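Local coordinates for protein DNA polymerase III beta subunit (Streptococcus pyogenes, PDB 2AVT) that probably encircles DNA as a ring-shaped dimer and tethers the replicative polymerase to its template, so that synthesis is processive, at residues Q51-T57 and H237-R243; N16-R20 and E210-V214; L126-E132 and F225-Q230. Residues are numbered along the deposited sequence.

Interaction 1 of 3, residues Q51-T57 and H237-R243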
# COMPACT_ATOMS: atom_id res chain seq x y z
N GLN A 51 -13.26 -15.91 14.40
CA GLN A 51 -14.49 -15.42 13.80
C GLN A 51 -14.84 -16.32 12.61
O GLN A 51 -15.98 -16.79 12.49
CB GLN A 51 -14.31 -13.97 13.32
CG GLN A 51 -15.61 -13.19 13.10
CD GLN A 51 -16.30 -12.81 14.40
OE1 GLN A 51 -15.72 -12.13 15.24
NE2 GLN A 51 -17.54 -13.24 14.57
N ILE A 52 -13.86 -16.56 11.74
CA ILE A 52 -14.06 -17.44 10.58
C ILE A 52 -13.01 -18.54 10.57
O ILE A 52 -11.97 -18.45 11.24
CB ILE A 52 -13.96 -16.68 9.23
CG1 ILE A 52 -12.57 -16.07 9.06
CG2 ILE A 52 -15.02 -15.59 9.14
CD1 ILE A 52 -12.40 -15.28 7.77
N SER A 53 -13.30 -19.59 9.81
CA SER A 53 -12.41 -20.72 9.64
C SER A 53 -12.51 -21.12 8.17
O SER A 53 -13.62 -21.19 7.62
CB SER A 53 -12.82 -21.92 10.50
OG SER A 53 -12.68 -21.63 11.88
N ILE A 54 -11.37 -21.36 7.55
CA ILE A 54 -11.33 -21.78 6.15
C ILE A 54 -10.61 -23.11 6.02
O ILE A 54 -9.48 -23.25 6.48
CB ILE A 54 -10.60 -20.75 5.28
CG1 ILE A 54 -11.38 -19.44 5.24
CG2 ILE A 54 -10.44 -21.28 3.85
CD1 ILE A 54 -10.67 -18.35 4.49
N GLU A 55 -11.29 -24.09 5.42
CA GLU A 55 -10.71 -25.41 5.16
C GLU A 55 -10.66 -25.50 3.64
O GLU A 55 -11.69 -25.62 2.97
CB GLU A 55 -11.57 -26.53 5.74
CG GLU A 55 -11.32 -26.77 7.23
CD GLU A 55 -12.13 -27.92 7.80
OE1 GLU A 55 -12.26 -28.97 7.17
OE2 GLU A 55 -12.67 -27.73 9.00
N ASN A 56 -9.45 -25.42 3.10
CA ASN A 56 -9.25 -25.44 1.66
C ASN A 56 -8.43 -26.66 1.27
O ASN A 56 -7.29 -26.86 1.71
CB ASN A 56 -8.56 -24.13 1.25
CG ASN A 56 -8.40 -24.00 -0.26
OD1 ASN A 56 -9.06 -24.68 -1.04
ND2 ASN A 56 -7.53 -23.09 -0.68
N THR A 57 -9.04 -27.49 0.42
CA THR A 57 -8.42 -28.72 -0.02
C THR A 57 -7.89 -28.68 -1.44
O THR A 57 -8.57 -28.23 -2.36
CB THR A 57 -9.43 -29.89 0.08
OG1 THR A 57 -9.79 -30.10 1.45
CG2 THR A 57 -8.82 -31.18 -0.48
N HIS A 237 -14.14 -27.66 -3.08
CA HIS A 237 -12.92 -27.83 -2.29
C HIS A 237 -12.75 -26.86 -1.13
O HIS A 237 -11.76 -26.92 -0.41
CB HIS A 237 -11.70 -27.75 -3.20
CG HIS A 237 -11.78 -28.67 -4.38
ND1 HIS A 237 -12.02 -28.23 -5.66
CD2 HIS A 237 -11.71 -30.02 -4.45
CE1 HIS A 237 -12.10 -29.27 -6.47
NE2 HIS A 237 -11.91 -30.37 -5.76
N ILE A 238 -13.72 -25.96 -0.95
CA ILE A 238 -13.64 -24.98 0.11
C ILE A 238 -14.80 -24.98 1.09
O ILE A 238 -15.97 -24.94 0.69
CB ILE A 238 -13.54 -23.55 -0.46
CG1 ILE A 238 -12.33 -23.44 -1.39
CG2 ILE A 238 -13.46 -22.55 0.68
CD1 ILE A 238 -12.29 -22.13 -2.16
N SER A 239 -14.47 -25.02 2.38
CA SER A 239 -15.49 -24.94 3.41
C SER A 239 -15.16 -23.69 4.21
O SER A 239 -14.08 -23.56 4.79
CB SER A 239 -15.46 -26.18 4.31
OG SER A 239 -15.94 -27.30 3.60
N PHE A 240 -16.09 -22.76 4.21
CA PHE A 240 -15.93 -21.48 4.90
C PHE A 240 -16.97 -21.37 6.02
O PHE A 240 -18.18 -21.32 5.76
CB PHE A 240 -16.12 -20.37 3.86
CG PHE A 240 -15.85 -18.98 4.37
CD1 PHE A 240 -16.88 -18.20 4.88
CD2 PHE A 240 -14.60 -18.40 4.23
CE1 PHE A 240 -16.66 -16.88 5.24
CE2 PHE A 240 -14.38 -17.07 4.58
CZ PHE A 240 -15.42 -16.32 5.09
N TYR A 241 -16.50 -21.35 7.27
CA TYR A 241 -17.39 -21.23 8.43
C TYR A 241 -17.32 -19.84 9.01
O TYR A 241 -16.27 -19.19 8.97
CB TYR A 241 -17.00 -22.20 9.55
CG TYR A 241 -17.05 -23.66 9.19
CD1 TYR A 241 -16.07 -24.24 8.40
CD2 TYR A 241 -18.06 -24.46 9.68
CE1 TYR A 241 -16.09 -25.58 8.10
CE2 TYR A 241 -18.10 -25.82 9.39
CZ TYR A 241 -17.11 -26.37 8.60
OH TYR A 241 -17.15 -27.71 8.30
N THR A 242 -18.43 -19.38 9.58
CA THR A 242 -18.47 -18.06 10.19
C THR A 242 -19.29 -18.09 11.47
O THR A 242 -20.37 -18.67 11.51
CB THR A 242 -19.11 -17.03 9.28
OG1 THR A 242 -18.48 -17.04 7.99
CG2 THR A 242 -18.97 -15.65 9.91
N ARG A 243 -18.76 -17.45 12.51
CA ARG A 243 -19.44 -17.36 13.79
C ARG A 243 -20.62 -16.41 13.63
O ARG A 243 -20.52 -15.41 12.92
CB ARG A 243 -18.46 -16.84 14.86
CG ARG A 243 -19.08 -16.29 16.13
CD ARG A 243 -17.97 -15.93 17.12
NE ARG A 243 -18.43 -15.06 18.20
CZ ARG A 243 -18.77 -13.78 18.05
NH1 ARG A 243 -19.15 -13.06 19.10
NH2 ARG A 243 -18.72 -13.21 16.85
O HOH W 1 -14.83 -29.22 6.97

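Interaction 2 of 3, residues N16-R20 and E210-V214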
# COMPACT_ATOMS: atom_id res chain seq x y z
N ASN A 16 -2.53 -18.67 0.27
CA ASN A 16 -2.96 -17.29 0.43
C ASN A 16 -4.45 -17.17 0.64
O ASN A 16 -4.92 -16.21 1.24
CB ASN A 16 -2.55 -16.46 -0.78
CG ASN A 16 -1.06 -16.23 -0.85
OD1 ASN A 16 -0.35 -16.35 0.16
ND2 ASN A 16 -0.56 -15.88 -2.03
N THR A 17 -5.21 -18.14 0.15
CA THR A 17 -6.66 -18.12 0.32
C THR A 17 -6.99 -18.46 1.77
O THR A 17 -7.83 -17.82 2.40
CB THR A 17 -7.35 -19.16 -0.57
OG1 THR A 17 -7.12 -18.84 -1.94
CG2 THR A 17 -8.84 -19.19 -0.30
N THR A 18 -6.33 -19.50 2.27
CA THR A 18 -6.53 -19.96 3.63
C THR A 18 -6.08 -18.90 4.63
O THR A 18 -6.70 -18.71 5.68
CB THR A 18 -5.74 -21.26 3.88
OG1 THR A 18 -6.07 -22.22 2.87
CG2 THR A 18 -6.07 -21.83 5.25
N LYS A 19 -4.99 -18.21 4.29
CA LYS A 19 -4.42 -17.16 5.14
C LYS A 19 -5.42 -16.02 5.39
O LYS A 19 -5.23 -15.21 6.29
CB LYS A 19 -3.14 -16.62 4.49
CG LYS A 19 -2.44 -15.51 5.26
CD LYS A 19 -1.94 -16.01 6.59
CE LYS A 19 -1.35 -14.87 7.41
NZ LYS A 19 -2.39 -13.84 7.70
N ARG A 20 -6.48 -15.95 4.58
CA ARG A 20 -7.49 -14.91 4.75
C ARG A 20 -8.18 -15.08 6.11
O ARG A 20 -8.68 -14.12 6.68
CB ARG A 20 -8.55 -15.00 3.64
CG ARG A 20 -8.01 -14.96 2.22
CD ARG A 20 -7.39 -13.63 1.89
NE ARG A 20 -8.31 -12.53 2.14
CZ ARG A 20 -8.15 -11.31 1.66
NH1 ARG A 20 -7.10 -11.03 0.89
NH2 ARG A 20 -9.03 -10.36 1.94
N GLU A 210 -14.79 -11.34 3.59
CA GLU A 210 -13.83 -12.42 3.39
C GLU A 210 -14.40 -13.50 2.47
O GLU A 210 -13.66 -14.15 1.73
CB GLU A 210 -13.40 -13.02 4.73
CG GLU A 210 -12.59 -12.07 5.62
CD GLU A 210 -11.31 -11.58 4.95
OE1 GLU A 210 -10.50 -12.41 4.51
OE2 GLU A 210 -11.11 -10.34 4.88
N PHE A 211 -15.72 -13.71 2.53
CA PHE A 211 -16.37 -14.70 1.68
C PHE A 211 -16.06 -14.37 0.22
O PHE A 211 -15.66 -15.24 -0.56
CB PHE A 211 -17.89 -14.68 1.87
CG PHE A 211 -18.64 -15.53 0.87
CD1 PHE A 211 -19.03 -15.00 -0.35
CD2 PHE A 211 -18.93 -16.85 1.13
CE1 PHE A 211 -19.69 -15.79 -1.29
CE2 PHE A 211 -19.59 -17.65 0.20
CZ PHE A 211 -19.97 -17.11 -1.01
N SER A 212 -16.27 -13.11 -0.14
CA SER A 212 -16.04 -12.65 -1.50
C SER A 212 -14.60 -12.83 -1.95
O SER A 212 -14.33 -13.12 -3.12
CB SER A 212 -16.43 -11.17 -1.63
OG SER A 212 -17.83 -11.01 -1.48
N ALA A 213 -13.67 -12.65 -1.02
CA ALA A 213 -12.26 -12.79 -1.34
C ALA A 213 -11.83 -14.24 -1.46
O ALA A 213 -10.95 -14.57 -2.25
CB ALA A 213 -11.41 -12.08 -0.27
N VAL A 214 -12.47 -15.12 -0.70
CA VAL A 214 -12.12 -16.53 -0.71
C VAL A 214 -12.69 -17.36 -1.86
O VAL A 214 -12.00 -18.21 -2.42
CB VAL A 214 -12.52 -17.20 0.62
CG1 VAL A 214 -12.13 -18.67 0.61
CG2 VAL A 214 -11.84 -16.47 1.78
O HOH W 2 -9.58 -19.34 -3.36

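Interaction 3 of 3, residues L126-E132 and F225-Q230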
# COMPACT_ATOMS: atom_id res chain seq x y z
N LEU A 126 -12.94 -28.07 14.79
CA LEU A 126 -13.98 -27.29 14.13
C LEU A 126 -15.35 -27.64 14.70
O LEU A 126 -15.64 -28.80 14.98
CB LEU A 126 -13.97 -27.58 12.62
CG LEU A 126 -14.46 -26.52 11.63
CD1 LEU A 126 -15.81 -25.98 12.05
CD2 LEU A 126 -13.44 -25.39 11.57
N GLN A 127 -16.17 -26.61 14.91
CA GLN A 127 -17.53 -26.81 15.39
C GLN A 127 -18.24 -27.26 14.13
O GLN A 127 -18.57 -26.45 13.27
CB GLN A 127 -18.11 -25.49 15.90
CG GLN A 127 -19.39 -25.62 16.71
CD GLN A 127 -19.20 -26.48 17.95
OE1 GLN A 127 -18.07 -26.79 18.34
NE2 GLN A 127 -20.31 -26.84 18.60
N GLU A 128 -18.45 -28.56 13.99
CA GLU A 128 -19.09 -29.11 12.80
C GLU A 128 -20.52 -28.63 12.57
O GLU A 128 -21.24 -28.31 13.51
CB GLU A 128 -19.05 -30.64 12.89
CG GLU A 128 -17.64 -31.16 13.14
CD GLU A 128 -17.61 -32.65 13.42
OE1 GLU A 128 -18.68 -33.30 13.32
OE2 GLU A 128 -16.52 -33.17 13.73
N VAL A 129 -20.91 -28.59 11.30
CA VAL A 129 -22.25 -28.17 10.92
C VAL A 129 -22.85 -29.23 10.00
O VAL A 129 -22.22 -29.64 9.03
CB VAL A 129 -22.23 -26.82 10.17
CG1 VAL A 129 -23.63 -26.46 9.70
CG2 VAL A 129 -21.69 -25.73 11.09
N SER A 130 -24.06 -29.67 10.32
CA SER A 130 -24.74 -30.69 9.52
C SER A 130 -24.76 -30.34 8.03
O SER A 130 -25.02 -29.20 7.65
CB SER A 130 -26.17 -30.87 10.02
OG SER A 130 -26.83 -29.62 10.10
N THR A 131 -24.48 -31.34 7.20
CA THR A 131 -24.45 -31.16 5.75
C THR A 131 -25.74 -31.64 5.08
O THR A 131 -25.74 -31.99 3.90
CB THR A 131 -23.27 -31.93 5.14
OG1 THR A 131 -22.07 -31.64 5.86
CG2 THR A 131 -23.08 -31.53 3.69
N GLU A 132 -26.83 -31.66 5.84
CA GLU A 132 -28.11 -32.11 5.29
C GLU A 132 -28.99 -30.91 4.94
O GLU A 132 -28.93 -29.88 5.61
CB GLU A 132 -28.82 -33.01 6.31
CG GLU A 132 -30.15 -33.57 5.83
CD GLU A 132 -30.61 -34.75 6.66
OE1 GLU A 132 -29.85 -35.20 7.55
OE2 GLU A 132 -31.73 -35.25 6.42
N PHE A 225 -25.12 -24.04 4.76
CA PHE A 225 -25.70 -24.82 5.86
C PHE A 225 -25.76 -23.97 7.12
O PHE A 225 -24.87 -23.14 7.36
CB PHE A 225 -24.86 -26.07 6.13
CG PHE A 225 -24.69 -26.96 4.94
CD1 PHE A 225 -25.62 -27.95 4.67
CD2 PHE A 225 -23.62 -26.80 4.08
CE1 PHE A 225 -25.48 -28.76 3.56
CE2 PHE A 225 -23.47 -27.61 2.98
CZ PHE A 225 -24.41 -28.59 2.72
N PHE A 226 -26.80 -24.16 7.92
CA PHE A 226 -26.95 -23.39 9.15
C PHE A 226 -26.92 -24.22 10.41
O PHE A 226 -27.27 -25.40 10.42
CB PHE A 226 -28.27 -22.60 9.15
CG PHE A 226 -28.45 -21.69 7.97
CD1 PHE A 226 -28.82 -22.20 6.74
CD2 PHE A 226 -28.30 -20.33 8.11
CE1 PHE A 226 -29.04 -21.36 5.66
CE2 PHE A 226 -28.51 -19.47 7.04
CZ PHE A 226 -28.89 -19.99 5.81
N SER A 227 -26.48 -23.58 11.49
CA SER A 227 -26.44 -24.18 12.82
C SER A 227 -26.76 -22.95 13.66
O SER A 227 -26.79 -21.84 13.14
CB SER A 227 -25.04 -24.71 13.16
OG SER A 227 -24.21 -23.69 13.69
N PRO A 228 -27.01 -23.13 14.96
CA PRO A 228 -27.32 -21.95 15.77
C PRO A 228 -26.15 -20.98 15.93
O PRO A 228 -26.33 -19.76 15.91
CB PRO A 228 -27.75 -22.55 17.11
CG PRO A 228 -28.26 -23.92 16.73
CD PRO A 228 -27.24 -24.37 15.72
N SER A 229 -24.95 -21.53 16.08
CA SER A 229 -23.76 -20.70 16.29
C SER A 229 -23.00 -20.26 15.04
O SER A 229 -22.28 -19.27 15.08
CB SER A 229 -22.80 -21.40 17.25
OG SER A 229 -22.55 -22.73 16.83
N GLN A 230 -23.15 -20.99 13.94
CA GLN A 230 -22.45 -20.61 12.73
C GLN A 230 -23.11 -21.04 11.43
O GLN A 230 -24.04 -21.85 11.41
CB GLN A 230 -21.01 -21.13 12.75
CG GLN A 230 -20.81 -22.45 13.48
CD GLN A 230 -19.43 -23.05 13.25
OE1 GLN A 230 -18.44 -22.33 13.13
NE2 GLN A 230 -19.36 -24.36 13.21

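Interaction 1 of 3, residues Q51-T57 and H237-R243
Strands 52-57 and 238-243 lie side by side and antiparallel, their axes 4.7 Å apart at closest and their directions 170° apart. Main-chain hydrogen bonds do most of the joining. S53 and Y241 bond to each other twice, S53 N to Y241 O at 3.1 Å and Y241 N to S53 O at 2.9 Å; E55 and S239 repeat the pattern, E55 N to S239 O and S239 N to E55 O both measuring 2.9 Å. Single bonds close the ends, R243 N to Q51 O and T57 N to H237 O, each 2.9 Å. Between them, the non-hydrogen-bonded pairs I52-T242, I54-F240 and N56-I238 bring CA-H groups toward carbonyls, as in I52 CA to Y241 O at 3.2 Å. The apolar contacts gather on the face carrying these three pairs: the F240 ring takes I54 CG1 at 3.5 Å from its CD2 and I52 CG2 at 4.1 Å from its CZ. Helix 205-214 covers this face, with S207 against I52 and T242, and V214 against I54. T242 OG1 is buried here without a polar partner. The other face is more polar. There S53 and E55 stand beside Y241 and S239, a water links E55 OE1 (2.6 Å) to Y241 OH (3.1 Å), and L126 packs on both E55 and Y241. Because one strand comes from the N-terminal domain and the other from the central domain, the pairing fuses two domain sheets into one continuous antiparallel sheet, the characteristic domain junction of the bacterial beta-subunit ring.

Interaction 2 of 3, residues N16-R20 and E210-V214
Two helices of the DNA polymerase III beta fold, 8-18 of the N-terminal domain and 205-214 of the central domain, approach each other over the same face of the sheet that their domains share; in this family such helices line the inside of the ring. The contact is made by few side chains. R20, in the short 3-10 segment 19-20, points toward 210-214 and folds back on itself, with chi1, chi2 and chi3 all m. This compact shape presents its guanidinium to two partners at once: A213 CB lies over one face, 3.7 Å from R20 NH2, while E210 OE1 meets the edge. E210 is equally bent, m at both chi1 and chi2, and its CA-CB bond points sideways, so the folding of the chain is what carries the carboxylate to R20. Their salt bridge includes a hydrogen bond from R20 NE to E210 OE1, 3.2 Å long. Deeper in, V214 takes the t rotamer and touches two residues, V214 CG1 standing 3.5 Å from T17 CG2 and V214 CG2 4.1 Å from R20 CB. V214 also rests on I54 and F240 of the sheet below, which anchors this apolar part of the contact to the strands. T17, m at chi1, separates its functions: the methyl packs on V214, and the hydroxyl bonds H13 O of its own helix. T17 OG1 also lies 2.9 Å from a water that donates to V214 O at 2.8 Å.

Interaction 3 of 3, residues L126-E132 and F225-Q230
The ring of F225 lies against T131, whose CB sits over one ring face and whose CG2 comes within 3.4 Å of F225 CZ. T131 belongs to the extended linker between the N-terminal and central domains, and F225 to the hairpin formed by strands 221-226 and 230-234, so the contact lays the linker across the turn end of that hairpin. F225 is buried, and two linker carbonyls also approach its ring: S130 O is 3.3 Å from F225 CD1, and T131 O is 3.3 Å from F225 CE1. L232 and R234 of strand 230-234 also touch F225. V129 is the second anchor. Its side chain points toward the hairpin and packs by van der Waals contact, V129 CG1 lying 3.8 Å from F225 CB and V129 CG2 4.1 Å from S227 CB; V129 also reaches Y241 of the next strand. Earlier in the linker, L126 continues over the sheet onto S53, E55 and Y241. The main chain of the linker runs beside the hairpin without pairing with it as a strand, and the nearest CA atoms remain 6.1 Å apart, between V129 and S227. The hairpin turn stabilises itself through an ST motif: S227 OG accepts a hydrogen bond from Q230 N at 2.9 Å.

How the interactions relate
From the N terminus the chain passes 16-20, 51-57 and 126-132, then 210-214, 225-230 and 237-243 in the central domain. Interaction 2 closes the first long loop, running from helix 8-18 to helix 205-214. It crosses both others, since 51-57 and 126-132 start inside that loop and find their partners beyond it. Interaction 3 starts and ends between the two strands of interaction 1 and so nests within it. In space interaction 1 is central: interaction 2 packs on one face of its sheet, interaction 3 adjoins it through L126 and Q230, and those two do not touch. Helices, sheet and linker thus join the first two domains.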